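Local coordinates for protein cytochrome C554 (Nitrosomonas europaea, PDB 1FT5) that accepts electrons directly from hydroxylamine oxidoreductase during bacterial ammonia oxidation and carries them on four covalently bound hemes, at residues 2-6 with 94-99; 115-121 with 187-193; 180-184 with 200-206. Numbering follows the deposited sequence.

Interaction 1 of 3, residues 2-6 with 94-99; sequences DAPFE and PGRNFR. With HEM (protoporphyrin IX containing Fe), chain E.
The N-terminal residues 2-6 pack as an extended loop on turn 94-99, which joins the heme-binding CXXCH helix 88-92 to helix 99-112, and a three-residue salt-bridge network closes the joint. Exposed Asp2 turns OD1 back to Ala3 N (3.2 Å, weak). Ala3, small enough for close packing, points at the turn, CB 4.2 Å from Pro94 CG. Pro4 and Phe5 are polyproline-II-like (phi near -77°, psi near 153°). Pro4 O accepts from Arg96 N (3.1 Å). Phe5 CA lies 4.2 Å from Pro94 CA, and its ring (chi1 m) lies flat on the proline: Pro94 CB sits 3.7 Å from the ring centroid, a CH-pi contact 13° off the normal. Residues 96-98 have helical angles, and Arg99 N bonds Gly95 O at 3.0 Å. Gly95 must be small, since a CB would clash with CBB of the chain E heme, which lies 3.7 Å from Gly95 CA; Phe98 CE1 touches that same CBB at 3.6 Å. Glu89 accepts from both Glu6 N and Gly95 N. Glu6 (chi1 m, chi2 t) reaches two arginines: OE1 meets Arg96 NH1 (3.0 Å, weak) and Arg99 NH2 (2.8 Å), while OE2 takes Arg99 NE at a very short 2.5 Å.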
# COMPACT_ATOMS: atom_id res chain seq x y z
N ASP A 2 -9.18 -14.71 -5.76
CA ASP A 2 -8.36 -13.51 -5.64
C ASP A 2 -6.95 -13.96 -5.98
O ASP A 2 -6.66 -15.17 -6.11
CB ASP A 2 -8.40 -12.97 -4.21
CG ASP A 2 -8.57 -11.46 -4.16
OD1 ASP A 2 -7.55 -10.74 -4.35
OD2 ASP A 2 -9.72 -10.99 -3.96
N ALA A 3 -6.05 -12.98 -6.11
CA ALA A 3 -4.67 -13.24 -6.42
C ALA A 3 -3.72 -13.27 -5.24
O ALA A 3 -3.94 -12.57 -4.23
CB ALA A 3 -4.16 -12.16 -7.42
N PRO A 4 -2.67 -14.07 -5.34
CA PRO A 4 -1.68 -14.12 -4.28
C PRO A 4 -0.78 -12.89 -4.26
O PRO A 4 -0.50 -12.28 -5.28
CB PRO A 4 -0.85 -15.35 -4.59
CG PRO A 4 -1.58 -16.06 -5.72
CD PRO A 4 -2.38 -15.04 -6.42
N PHE A 5 -0.30 -12.54 -3.10
CA PHE A 5 0.71 -11.50 -2.97
C PHE A 5 2.06 -12.10 -3.35
O PHE A 5 2.27 -13.34 -3.21
CB PHE A 5 0.86 -11.10 -1.52
CG PHE A 5 -0.22 -10.17 -1.05
CD1 PHE A 5 0.02 -8.78 -1.02
CD2 PHE A 5 -1.47 -10.65 -0.68
CE1 PHE A 5 -1.04 -7.89 -0.62
CE2 PHE A 5 -2.49 -9.79 -0.30
CZ PHE A 5 -2.28 -8.42 -0.28
N GLU A 6 3.01 -11.26 -3.76
CA GLU A 6 4.36 -11.74 -4.02
C GLU A 6 5.46 -10.86 -3.42
O GLU A 6 6.61 -11.30 -3.32
CB GLU A 6 4.67 -11.88 -5.50
CG GLU A 6 4.15 -13.05 -6.19
CD GLU A 6 4.63 -13.01 -7.64
OE1 GLU A 6 5.31 -13.97 -8.05
OE2 GLU A 6 4.35 -11.97 -8.32
N PRO A 94 -2.74 -7.48 -4.48
CA PRO A 94 -1.76 -8.57 -4.63
C PRO A 94 -1.47 -8.67 -6.13
O PRO A 94 -2.40 -8.69 -6.94
CB PRO A 94 -2.51 -9.82 -4.07
CG PRO A 94 -3.97 -9.48 -4.17
CD PRO A 94 -4.02 -7.92 -3.91
N GLY A 95 -0.20 -8.78 -6.42
CA GLY A 95 0.28 -8.69 -7.81
C GLY A 95 0.76 -9.90 -8.53
O GLY A 95 1.18 -9.76 -9.70
N ARG A 96 0.63 -11.09 -7.95
CA ARG A 96 1.16 -12.21 -8.69
C ARG A 96 0.58 -12.39 -10.10
O ARG A 96 1.36 -12.84 -10.98
CB ARG A 96 0.99 -13.51 -7.91
CG ARG A 96 1.58 -14.73 -8.69
CD ARG A 96 1.87 -15.90 -7.84
NE ARG A 96 2.19 -17.06 -8.71
CZ ARG A 96 3.43 -17.48 -8.92
NH1 ARG A 96 4.46 -16.86 -8.35
NH2 ARG A 96 3.65 -18.51 -9.74
N ASN A 97 -0.71 -12.14 -10.28
CA ASN A 97 -1.38 -12.33 -11.56
C ASN A 97 -1.33 -11.11 -12.46
O ASN A 97 -1.23 -11.25 -13.68
CB ASN A 97 -2.83 -12.76 -11.37
CG ASN A 97 -2.94 -14.16 -10.72
OD1 ASN A 97 -1.97 -14.91 -10.71
ND2 ASN A 97 -4.10 -14.46 -10.18
N PHE A 98 -1.36 -9.91 -11.90
CA PHE A 98 -1.36 -8.77 -12.80
C PHE A 98 -0.01 -8.28 -13.21
O PHE A 98 0.09 -7.63 -14.28
CB PHE A 98 -2.28 -7.61 -12.26
CG PHE A 98 -1.74 -6.79 -11.07
CD1 PHE A 98 -0.59 -5.99 -11.19
CD2 PHE A 98 -2.43 -6.74 -9.82
CE1 PHE A 98 -0.12 -5.16 -10.18
CE2 PHE A 98 -1.96 -5.90 -8.78
CZ PHE A 98 -0.83 -5.12 -8.95
N ARG A 99 1.05 -8.58 -12.46
CA ARG A 99 2.36 -8.05 -12.75
C ARG A 99 2.87 -8.50 -14.12
O ARG A 99 3.55 -7.72 -14.79
CB ARG A 99 3.35 -8.43 -11.68
CG ARG A 99 3.72 -9.88 -11.64
CD ARG A 99 5.11 -10.00 -11.04
NE ARG A 99 5.34 -11.33 -10.51
CZ ARG A 99 5.87 -12.31 -11.22
NH1 ARG A 99 6.22 -12.08 -12.49
NH2 ARG A 99 6.01 -13.52 -10.68
CHA HEM E . 1.64 0.65 -14.84
CHB HEM E . 1.74 -0.85 -10.24
CHC HEM E . 4.80 -4.42 -11.53
CHD HEM E . 5.42 -2.22 -15.87
C1A HEM E . 1.36 0.52 -13.49
C2A HEM E . 0.38 1.32 -12.77
C3A HEM E . 0.48 0.92 -11.45
C4A HEM E . 1.43 -0.12 -11.40
CMA HEM E . -0.31 1.44 -10.23
CAA HEM E . -0.53 2.35 -13.36
CBA HEM E . -1.80 1.70 -13.94
CGA HEM E . -2.85 2.69 -14.37
O1A HEM E . -2.63 3.34 -15.48
O2A HEM E . -3.91 2.86 -13.71
C1B HEM E . 2.59 -1.94 -10.22
C2B HEM E . 2.76 -2.78 -9.09
C3B HEM E . 3.53 -3.86 -9.46
C4B HEM E . 3.88 -3.64 -10.84
CMB HEM E . 2.15 -2.53 -7.69
CAB HEM E . 3.98 -5.07 -8.59
CBB HEM E . 2.87 -6.10 -8.31
C1C HEM E . 5.26 -4.08 -12.79
C2C HEM E . 6.37 -4.78 -13.45
C3C HEM E . 6.58 -4.09 -14.61
C4C HEM E . 5.61 -3.07 -14.73
CMC HEM E . 7.15 -6.00 -12.90
CAC HEM E . 7.75 -4.30 -15.60
CBC HEM E . 7.92 -5.61 -16.33
C1D HEM E . 4.37 -1.29 -15.97
C2D HEM E . 4.08 -0.54 -17.13
C3D HEM E . 3.01 0.23 -16.86
C4D HEM E . 2.63 -0.06 -15.50
CMD HEM E . 4.90 -0.63 -18.47
CAD HEM E . 2.49 1.29 -17.77
CBD HEM E . 3.20 2.62 -17.64
CGD HEM E . 2.71 3.80 -18.48
O1D HEM E . 3.59 4.65 -18.71
O2D HEM E . 1.52 3.87 -18.81
NA HEM E . 2.00 -0.37 -12.64
NB HEM E . 3.29 -2.45 -11.32
NC HEM E . 4.80 -3.02 -13.58
ND HEM E . 3.44 -0.99 -14.99
FE HEM E . 3.37 -1.71 -13.16

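Interaction 2 of 3, residues 115-121 with 187-193; sequences KTPRKDL and VFEGEPK. With HEM (protoporphyrin IX containing Fe), chain E.
Arg118, long and extended (chi1 m, chi2 and chi3 t), holds a propionate of the chain E heme side-on: NE donates to O2A (2.8 Å) and NH2 to O1A (2.9 Å), while NH1 reaches Gly190 O (3.0 Å). The other propionate takes Val187 N through O2D (3.0 Å). The backbones form a two-stranded parallel sheet, Thr116 opposite Phe188 and Pro117 opposite Glu189, hydrogen-bonded by Thr116 N to Val187 O (2.9 Å), Glu189 N to Thr116 O (3.0 Å) and Arg118 N to Glu189 O (2.9 Å). A water bridges Lys119 N, Glu189 O and Glu191 O. Gly190 turns the chain with positive phi (75/-172), and Pro192 follows a cis peptide. Thr116 and Phe188 share one sheet face; Leu121 CD1 lies 3.5 Å from the Phe188 ring centroid (CH-pi), and Phe188 CE1 is 3.9 Å from heme C3D. Strand 116-117 leads into helix 118-123, and helix 99-112 covers Leu121 and Phe188 through His102, an axial heme ligand, and Ser105, which also bonds Thr116 OG1.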
# COMPACT_ATOMS: atom_id res chain seq x y z
N LYS A 115 -2.78 -0.29 -26.60
CA LYS A 115 -3.12 0.01 -25.20
C LYS A 115 -3.89 -1.19 -24.65
O LYS A 115 -4.41 -1.99 -25.39
CB LYS A 115 -3.98 1.26 -25.12
CG LYS A 115 -3.12 2.49 -25.37
CD LYS A 115 -3.92 3.76 -25.38
CE LYS A 115 -2.99 4.93 -25.66
NZ LYS A 115 -1.78 4.48 -26.45
N THR A 116 -3.99 -1.30 -23.33
CA THR A 116 -4.68 -2.46 -22.74
C THR A 116 -5.71 -1.92 -21.76
O THR A 116 -5.43 -0.96 -21.07
CB THR A 116 -3.69 -3.32 -21.98
OG1 THR A 116 -2.83 -3.99 -22.92
CG2 THR A 116 -4.42 -4.39 -21.12
N PRO A 117 -6.92 -2.50 -21.74
CA PRO A 117 -7.93 -2.01 -20.80
C PRO A 117 -7.56 -2.28 -19.33
O PRO A 117 -7.11 -3.36 -18.99
CB PRO A 117 -9.22 -2.77 -21.20
CG PRO A 117 -8.93 -3.38 -22.60
CD PRO A 117 -7.43 -3.58 -22.61
N ARG A 118 -7.81 -1.29 -18.47
CA ARG A 118 -7.57 -1.50 -17.03
C ARG A 118 -8.49 -2.64 -16.55
O ARG A 118 -8.18 -3.30 -15.56
CB ARG A 118 -7.92 -0.23 -16.24
CG ARG A 118 -6.83 0.83 -16.29
CD ARG A 118 -7.19 1.98 -15.33
NE ARG A 118 -6.09 2.89 -15.43
CZ ARG A 118 -6.10 3.90 -16.28
NH1 ARG A 118 -7.15 4.10 -17.06
NH2 ARG A 118 -5.00 4.59 -16.47
N LYS A 119 -9.62 -2.87 -17.25
CA LYS A 119 -10.51 -3.96 -16.83
C LYS A 119 -9.74 -5.28 -16.78
O LYS A 119 -9.98 -6.12 -15.90
CB LYS A 119 -11.68 -4.11 -17.81
CG LYS A 119 -12.62 -5.26 -17.48
CD LYS A 119 -13.71 -5.40 -18.58
CE LYS A 119 -14.60 -4.15 -18.64
NZ LYS A 119 -15.68 -4.22 -19.70
N ASP A 120 -8.82 -5.49 -17.73
CA ASP A 120 -8.04 -6.72 -17.74
C ASP A 120 -7.21 -6.83 -16.47
O ASP A 120 -7.04 -7.92 -15.95
CB ASP A 120 -7.05 -6.77 -18.94
CG ASP A 120 -7.74 -7.00 -20.28
OD1 ASP A 120 -7.01 -7.19 -21.27
OD2 ASP A 120 -8.96 -7.00 -20.35
N LEU A 121 -6.67 -5.70 -15.99
CA LEU A 121 -5.87 -5.71 -14.75
C LEU A 121 -6.76 -5.88 -13.53
O LEU A 121 -6.37 -6.59 -12.58
CB LEU A 121 -5.10 -4.39 -14.58
CG LEU A 121 -4.14 -4.06 -15.74
CD1 LEU A 121 -3.60 -2.70 -15.46
CD2 LEU A 121 -3.02 -5.07 -15.82
N VAL A 187 -0.18 3.29 -21.19
CA VAL A 187 -0.32 1.92 -21.67
C VAL A 187 -1.73 1.45 -21.33
O VAL A 187 -2.39 0.80 -22.13
CB VAL A 187 0.69 1.00 -20.97
CG1 VAL A 187 0.41 -0.49 -21.29
CG2 VAL A 187 2.11 1.40 -21.36
N PHE A 188 -2.24 1.74 -20.11
CA PHE A 188 -3.57 1.27 -19.76
C PHE A 188 -4.60 2.32 -19.93
O PHE A 188 -4.31 3.50 -19.73
CB PHE A 188 -3.53 0.73 -18.31
CG PHE A 188 -2.62 -0.45 -18.15
CD1 PHE A 188 -1.37 -0.30 -17.58
CD2 PHE A 188 -2.98 -1.70 -18.68
CE1 PHE A 188 -0.46 -1.36 -17.54
CE2 PHE A 188 -2.08 -2.77 -18.64
CZ PHE A 188 -0.85 -2.61 -18.08
N GLU A 189 -5.82 1.92 -20.29
CA GLU A 189 -6.90 2.86 -20.50
C GLU A 189 -8.25 2.39 -20.01
O GLU A 189 -8.45 1.21 -19.73
CB GLU A 189 -7.00 3.23 -21.99
CG GLU A 189 -7.07 2.05 -22.91
CD GLU A 189 -7.46 2.47 -24.33
OE1 GLU A 189 -7.56 3.68 -24.60
OE2 GLU A 189 -7.68 1.56 -25.16
N GLY A 190 -9.17 3.34 -19.85
CA GLY A 190 -10.53 3.02 -19.46
C GLY A 190 -10.74 2.66 -18.00
O GLY A 190 -9.84 2.82 -17.18
N GLU A 191 -11.97 2.22 -17.71
CA GLU A 191 -12.37 1.86 -16.35
C GLU A 191 -12.10 0.42 -15.98
O GLU A 191 -11.98 -0.46 -16.84
CB GLU A 191 -13.85 2.14 -16.19
CG GLU A 191 -14.22 3.59 -16.34
CD GLU A 191 -13.79 4.44 -15.14
OE1 GLU A 191 -13.69 3.90 -14.03
OE2 GLU A 191 -13.58 5.65 -15.34
N PRO A 192 -11.96 0.12 -14.68
CA PRO A 192 -12.04 1.07 -13.56
C PRO A 192 -10.79 1.93 -13.44
O PRO A 192 -9.66 1.45 -13.45
CB PRO A 192 -12.26 0.17 -12.35
CG PRO A 192 -11.54 -1.05 -12.68
CD PRO A 192 -11.67 -1.24 -14.21
N LYS A 193 -11.03 3.22 -13.32
CA LYS A 193 -9.97 4.22 -13.24
C LYS A 193 -10.14 4.97 -11.91
O LYS A 193 -11.23 5.38 -11.56
CB LYS A 193 -10.09 5.21 -14.40
CG LYS A 193 -8.89 6.11 -14.53
CD LYS A 193 -8.91 6.74 -15.91
CE LYS A 193 -9.43 8.10 -15.83
NZ LYS A 193 -9.05 8.86 -17.09
CHA HEM E . 1.64 0.65 -14.84
CHB HEM E . 1.74 -0.85 -10.24
CHC HEM E . 4.80 -4.42 -11.53
CHD HEM E . 5.42 -2.22 -15.87
C1A HEM E . 1.36 0.52 -13.49
C2A HEM E . 0.38 1.32 -12.77
C3A HEM E . 0.48 0.92 -11.45
C4A HEM E . 1.43 -0.12 -11.40
CMA HEM E . -0.31 1.44 -10.23
CAA HEM E . -0.53 2.35 -13.36
CBA HEM E . -1.80 1.70 -13.94
CGA HEM E . -2.85 2.69 -14.37
O1A HEM E . -2.63 3.34 -15.48
O2A HEM E . -3.91 2.86 -13.71
C1B HEM E . 2.59 -1.94 -10.22
C2B HEM E . 2.76 -2.78 -9.09
C3B HEM E . 3.53 -3.86 -9.46
C4B HEM E . 3.88 -3.64 -10.84
CMB HEM E . 2.15 -2.53 -7.69
CAB HEM E . 3.98 -5.07 -8.59
CBB HEM E . 2.87 -6.10 -8.31
C1C HEM E . 5.26 -4.08 -12.79
C2C HEM E . 6.37 -4.78 -13.45
C3C HEM E . 6.58 -4.09 -14.61
C4C HEM E . 5.61 -3.07 -14.73
CMC HEM E . 7.15 -6.00 -12.90
CAC HEM E . 7.75 -4.30 -15.60
CBC HEM E . 7.92 -5.61 -16.33
C1D HEM E . 4.37 -1.29 -15.97
C2D HEM E . 4.08 -0.54 -17.13
C3D HEM E . 3.01 0.23 -16.86
C4D HEM E . 2.63 -0.06 -15.50
CMD HEM E . 4.90 -0.63 -18.47
CAD HEM E . 2.49 1.29 -17.77
CBD HEM E . 3.20 2.62 -17.64
CGD HEM E . 2.71 3.80 -18.48
O1D HEM E . 3.59 4.65 -18.71
O2D HEM E . 1.52 3.87 -18.81
NA HEM E . 2.00 -0.37 -12.64
NB HEM E . 3.29 -2.45 -11.32
NC HEM E . 4.80 -3.02 -13.58
ND HEM E . 3.44 -0.99 -14.99
FE HEM E . 3.37 -1.71 -13.16
O HOH W 1 -11.00 -0.73 -19.20

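Interaction 3 of 3, residues 180-184 with 200-206. With HEM (protoporphyrin IX containing Fe), chain G.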
# COMPACT_ATOMS: atom_id res chain seq x y z
N GLU A 180 5.49 10.04 -4.46
CA GLU A 180 5.32 11.04 -5.49
C GLU A 180 4.71 10.35 -6.71
O GLU A 180 4.96 9.14 -6.94
CB GLU A 180 6.68 11.58 -5.84
CG GLU A 180 6.63 12.69 -6.86
CD GLU A 180 5.73 13.84 -6.42
OE1 GLU A 180 6.21 14.66 -5.62
OE2 GLU A 180 4.56 13.91 -6.83
N HIS A 181 4.00 11.15 -7.51
CA HIS A 181 3.34 10.67 -8.72
C HIS A 181 4.16 11.10 -9.92
O HIS A 181 4.63 12.25 -10.00
CB HIS A 181 1.91 11.17 -8.78
CG HIS A 181 1.08 10.64 -7.65
ND1 HIS A 181 0.79 9.30 -7.52
CD2 HIS A 181 0.54 11.25 -6.57
CE1 HIS A 181 0.12 9.11 -6.39
NE2 HIS A 181 -0.05 10.27 -5.79
N TYR A 182 4.44 10.13 -10.76
CA TYR A 182 5.23 10.35 -11.98
C TYR A 182 4.35 10.10 -13.20
O TYR A 182 3.38 9.34 -13.21
CB TYR A 182 6.47 9.43 -11.97
CG TYR A 182 7.34 9.74 -10.81
CD1 TYR A 182 7.19 9.05 -9.62
CD2 TYR A 182 8.31 10.78 -10.86
CE1 TYR A 182 7.94 9.35 -8.50
CE2 TYR A 182 9.07 11.09 -9.74
CZ TYR A 182 8.88 10.37 -8.56
OH TYR A 182 9.60 10.67 -7.42
N LYS A 183 4.69 10.81 -14.27
CA LYS A 183 3.93 10.75 -15.52
C LYS A 183 3.92 9.39 -16.21
O LYS A 183 4.99 8.79 -16.35
CB LYS A 183 4.55 11.77 -16.49
CG LYS A 183 4.28 13.19 -16.08
CD LYS A 183 2.90 13.69 -16.48
CE LYS A 183 2.23 12.80 -17.52
NZ LYS A 183 0.75 13.03 -17.58
N LEU A 184 2.73 8.93 -16.60
CA LEU A 184 2.54 7.66 -17.29
C LEU A 184 2.41 7.95 -18.80
O LEU A 184 1.88 9.00 -19.19
CB LEU A 184 1.23 7.01 -16.87
CG LEU A 184 1.26 6.50 -15.38
CD1 LEU A 184 -0.19 6.19 -14.94
CD2 LEU A 184 2.15 5.26 -15.26
N PHE A 200 -3.97 13.48 -10.60
CA PHE A 200 -2.62 13.15 -10.20
C PHE A 200 -1.63 13.16 -11.40
O PHE A 200 -0.47 13.56 -11.27
CB PHE A 200 -2.62 11.73 -9.58
CG PHE A 200 -3.11 11.67 -8.17
CD1 PHE A 200 -2.97 10.50 -7.48
CD2 PHE A 200 -3.71 12.75 -7.54
CE1 PHE A 200 -3.41 10.37 -6.16
CE2 PHE A 200 -4.16 12.66 -6.25
CZ PHE A 200 -4.02 11.46 -5.53
N GLN A 201 -2.16 12.77 -12.57
CA GLN A 201 -1.28 12.73 -13.71
C GLN A 201 -1.03 14.14 -14.24
O GLN A 201 0.07 14.40 -14.71
CB GLN A 201 -1.89 11.84 -14.79
CG GLN A 201 -1.65 10.36 -14.49
CD GLN A 201 -0.17 10.03 -14.58
OE1 GLN A 201 0.48 10.20 -15.64
NE2 GLN A 201 0.41 9.59 -13.46
N ALA A 202 -2.04 14.99 -14.12
CA ALA A 202 -1.91 16.38 -14.63
C ALA A 202 -0.80 17.14 -13.88
O ALA A 202 -0.10 17.97 -14.48
CB ALA A 202 -3.24 17.11 -14.55
N SER A 203 -0.58 16.84 -12.59
CA SER A 203 0.50 17.52 -11.89
C SER A 203 1.66 16.59 -11.55
O SER A 203 2.55 16.92 -10.77
CB SER A 203 -0.04 18.21 -10.63
OG SER A 203 -0.67 17.31 -9.77
N ALA A 204 1.68 15.42 -12.19
CA ALA A 204 2.75 14.49 -11.95
C ALA A 204 4.10 14.98 -12.44
O ALA A 204 4.17 15.78 -13.38
CB ALA A 204 2.44 13.16 -12.62
N LYS A 205 5.16 14.50 -11.81
CA LYS A 205 6.54 14.83 -12.16
C LYS A 205 6.96 13.99 -13.37
O LYS A 205 6.38 12.93 -13.64
CB LYS A 205 7.49 14.50 -10.99
CG LYS A 205 7.53 15.52 -9.87
CD LYS A 205 6.12 15.88 -9.37
CE LYS A 205 6.04 17.34 -8.85
NZ LYS A 205 4.88 18.06 -9.48
N PRO A 206 7.98 14.44 -14.10
CA PRO A 206 8.39 13.63 -15.26
C PRO A 206 9.25 12.44 -14.82
O PRO A 206 9.81 12.45 -13.73
CB PRO A 206 9.18 14.62 -16.14
CG PRO A 206 9.24 15.93 -15.37
CD PRO A 206 8.80 15.66 -13.96
CHA HEM G . -0.03 5.28 -8.30
CHB HEM G . 3.74 2.19 -8.21
CHC HEM G . 3.20 1.81 -3.36
CHD HEM G . -0.92 4.37 -3.63
C1A HEM G . 1.07 4.50 -8.66
C2A HEM G . 1.58 4.40 -9.99
C3A HEM G . 2.60 3.53 -9.98
C4A HEM G . 2.76 3.07 -8.64
CMA HEM G . 3.48 3.06 -11.16
CAA HEM G . 1.04 5.17 -11.25
CBA HEM G . 1.94 6.44 -11.57
CGA HEM G . 2.12 7.39 -10.36
O1A HEM G . 1.11 7.84 -9.85
O2A HEM G . 3.26 7.61 -9.96
C1B HEM G . 3.91 1.79 -6.85
C2B HEM G . 4.97 0.94 -6.40
C3B HEM G . 4.86 0.86 -5.02
C4B HEM G . 3.70 1.68 -4.69
CMB HEM G . 6.02 0.29 -7.31
CAB HEM G . 5.69 0.15 -4.00
CBB HEM G . 7.15 0.64 -3.99
C1C HEM G . 2.01 2.48 -3.06
C2C HEM G . 1.45 2.48 -1.76
C3C HEM G . 0.30 3.11 -1.83
C4C HEM G . 0.13 3.59 -3.17
CMC HEM G . 2.06 1.82 -0.50
CAC HEM G . -0.74 3.29 -0.68
CBC HEM G . -0.27 3.83 0.65
C1D HEM G . -1.02 4.88 -4.94
C2D HEM G . -2.10 5.73 -5.39
C3D HEM G . -1.81 6.02 -6.71
C4D HEM G . -0.58 5.33 -7.02
CMD HEM G . -3.33 6.13 -4.60
CAD HEM G . -2.69 6.76 -7.71
CBD HEM G . -3.37 5.80 -8.64
CGD HEM G . -3.81 6.39 -9.99
O1D HEM G . -4.33 5.60 -10.79
O2D HEM G . -3.62 7.59 -10.20
NA HEM G . 1.80 3.69 -7.84
NB HEM G . 3.10 2.24 -5.80
NC HEM G . 1.22 3.16 -3.92
ND HEM G . -0.06 4.62 -5.94
FE HEM G . 1.53 3.46 -5.87
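His181 lays its imidazole over the ring of Phe200 in an offset stack, centroids 4.3 Å apart and planes at 27°, where the C-terminal end of helix 197-202 meets the loop that follows His179, an axial ligand of heme 3. The stack belongs to a heme propionate pocket. His181 does not coordinate the iron; its ND1 donates to propionate atom O1A of the chain G heme (2.8 Å), while Tyr182 N donates to O2A of the same carboxylate (2.9 Å). A histidine suits the place because it can stack with one face and bond the acid at its edge. Phe200 adds apolar cover, CD1 lying 3.8 Å from CAD of the chain G heme.

Beyond the rings the backbones meet in a single bridge around Tyr182 and Lys205, whose CA atoms are 4.7 Å apart. Lys205 N donates to His181 O (2.9 Å), and Lys183 N donates to Lys205 O (2.8 Å). Just before this bridge, Ala204 turns its CB against the Tyr182-Lys183 backbone, 3.6 Å from Lys183 N, where a small side chain permits close approach. The Tyr182 ring turns to helix 16-22, and its OH bonds Lys208.

Where the helix ends, before Ser203, Gln201 serves the neighbouring loop with its amide, which can donate and accept at once. Lys183 NZ adds a bond to Gln201 O (3.3 Å) and a weak one to OE1 (3.4 Å). The amide spans Lys183, bonding the backbone on both sides of it: Gln201 NE2 donates to Tyr182 O (3.0 Å), and Gln201 OE1 accepts from Leu184 N (2.8 Å).

All three contacts join loops or short elements around hemes in a chain with very little strand, and each mixes buried and exposed residues. Interactions 1 and 2 share the chain E heme, touching its CBB methyl, at a thioether-linked edge, and its propionates respectively, and meet where Phe98 CB approaches Leu121 O (4.2 Å). Interaction 3 chiefly binds the chain G heme, though Leu184 also touches another heme; the segments of interaction 3 alternate in sequence with those of interaction 2. Chemistry follows place: carboxylate-guanidinium pairing toward the surface in interaction 1, arginine and backbone donors to propionates plus parallel pairing in interaction 2, and histidine stacking with amide bonds in interaction 3.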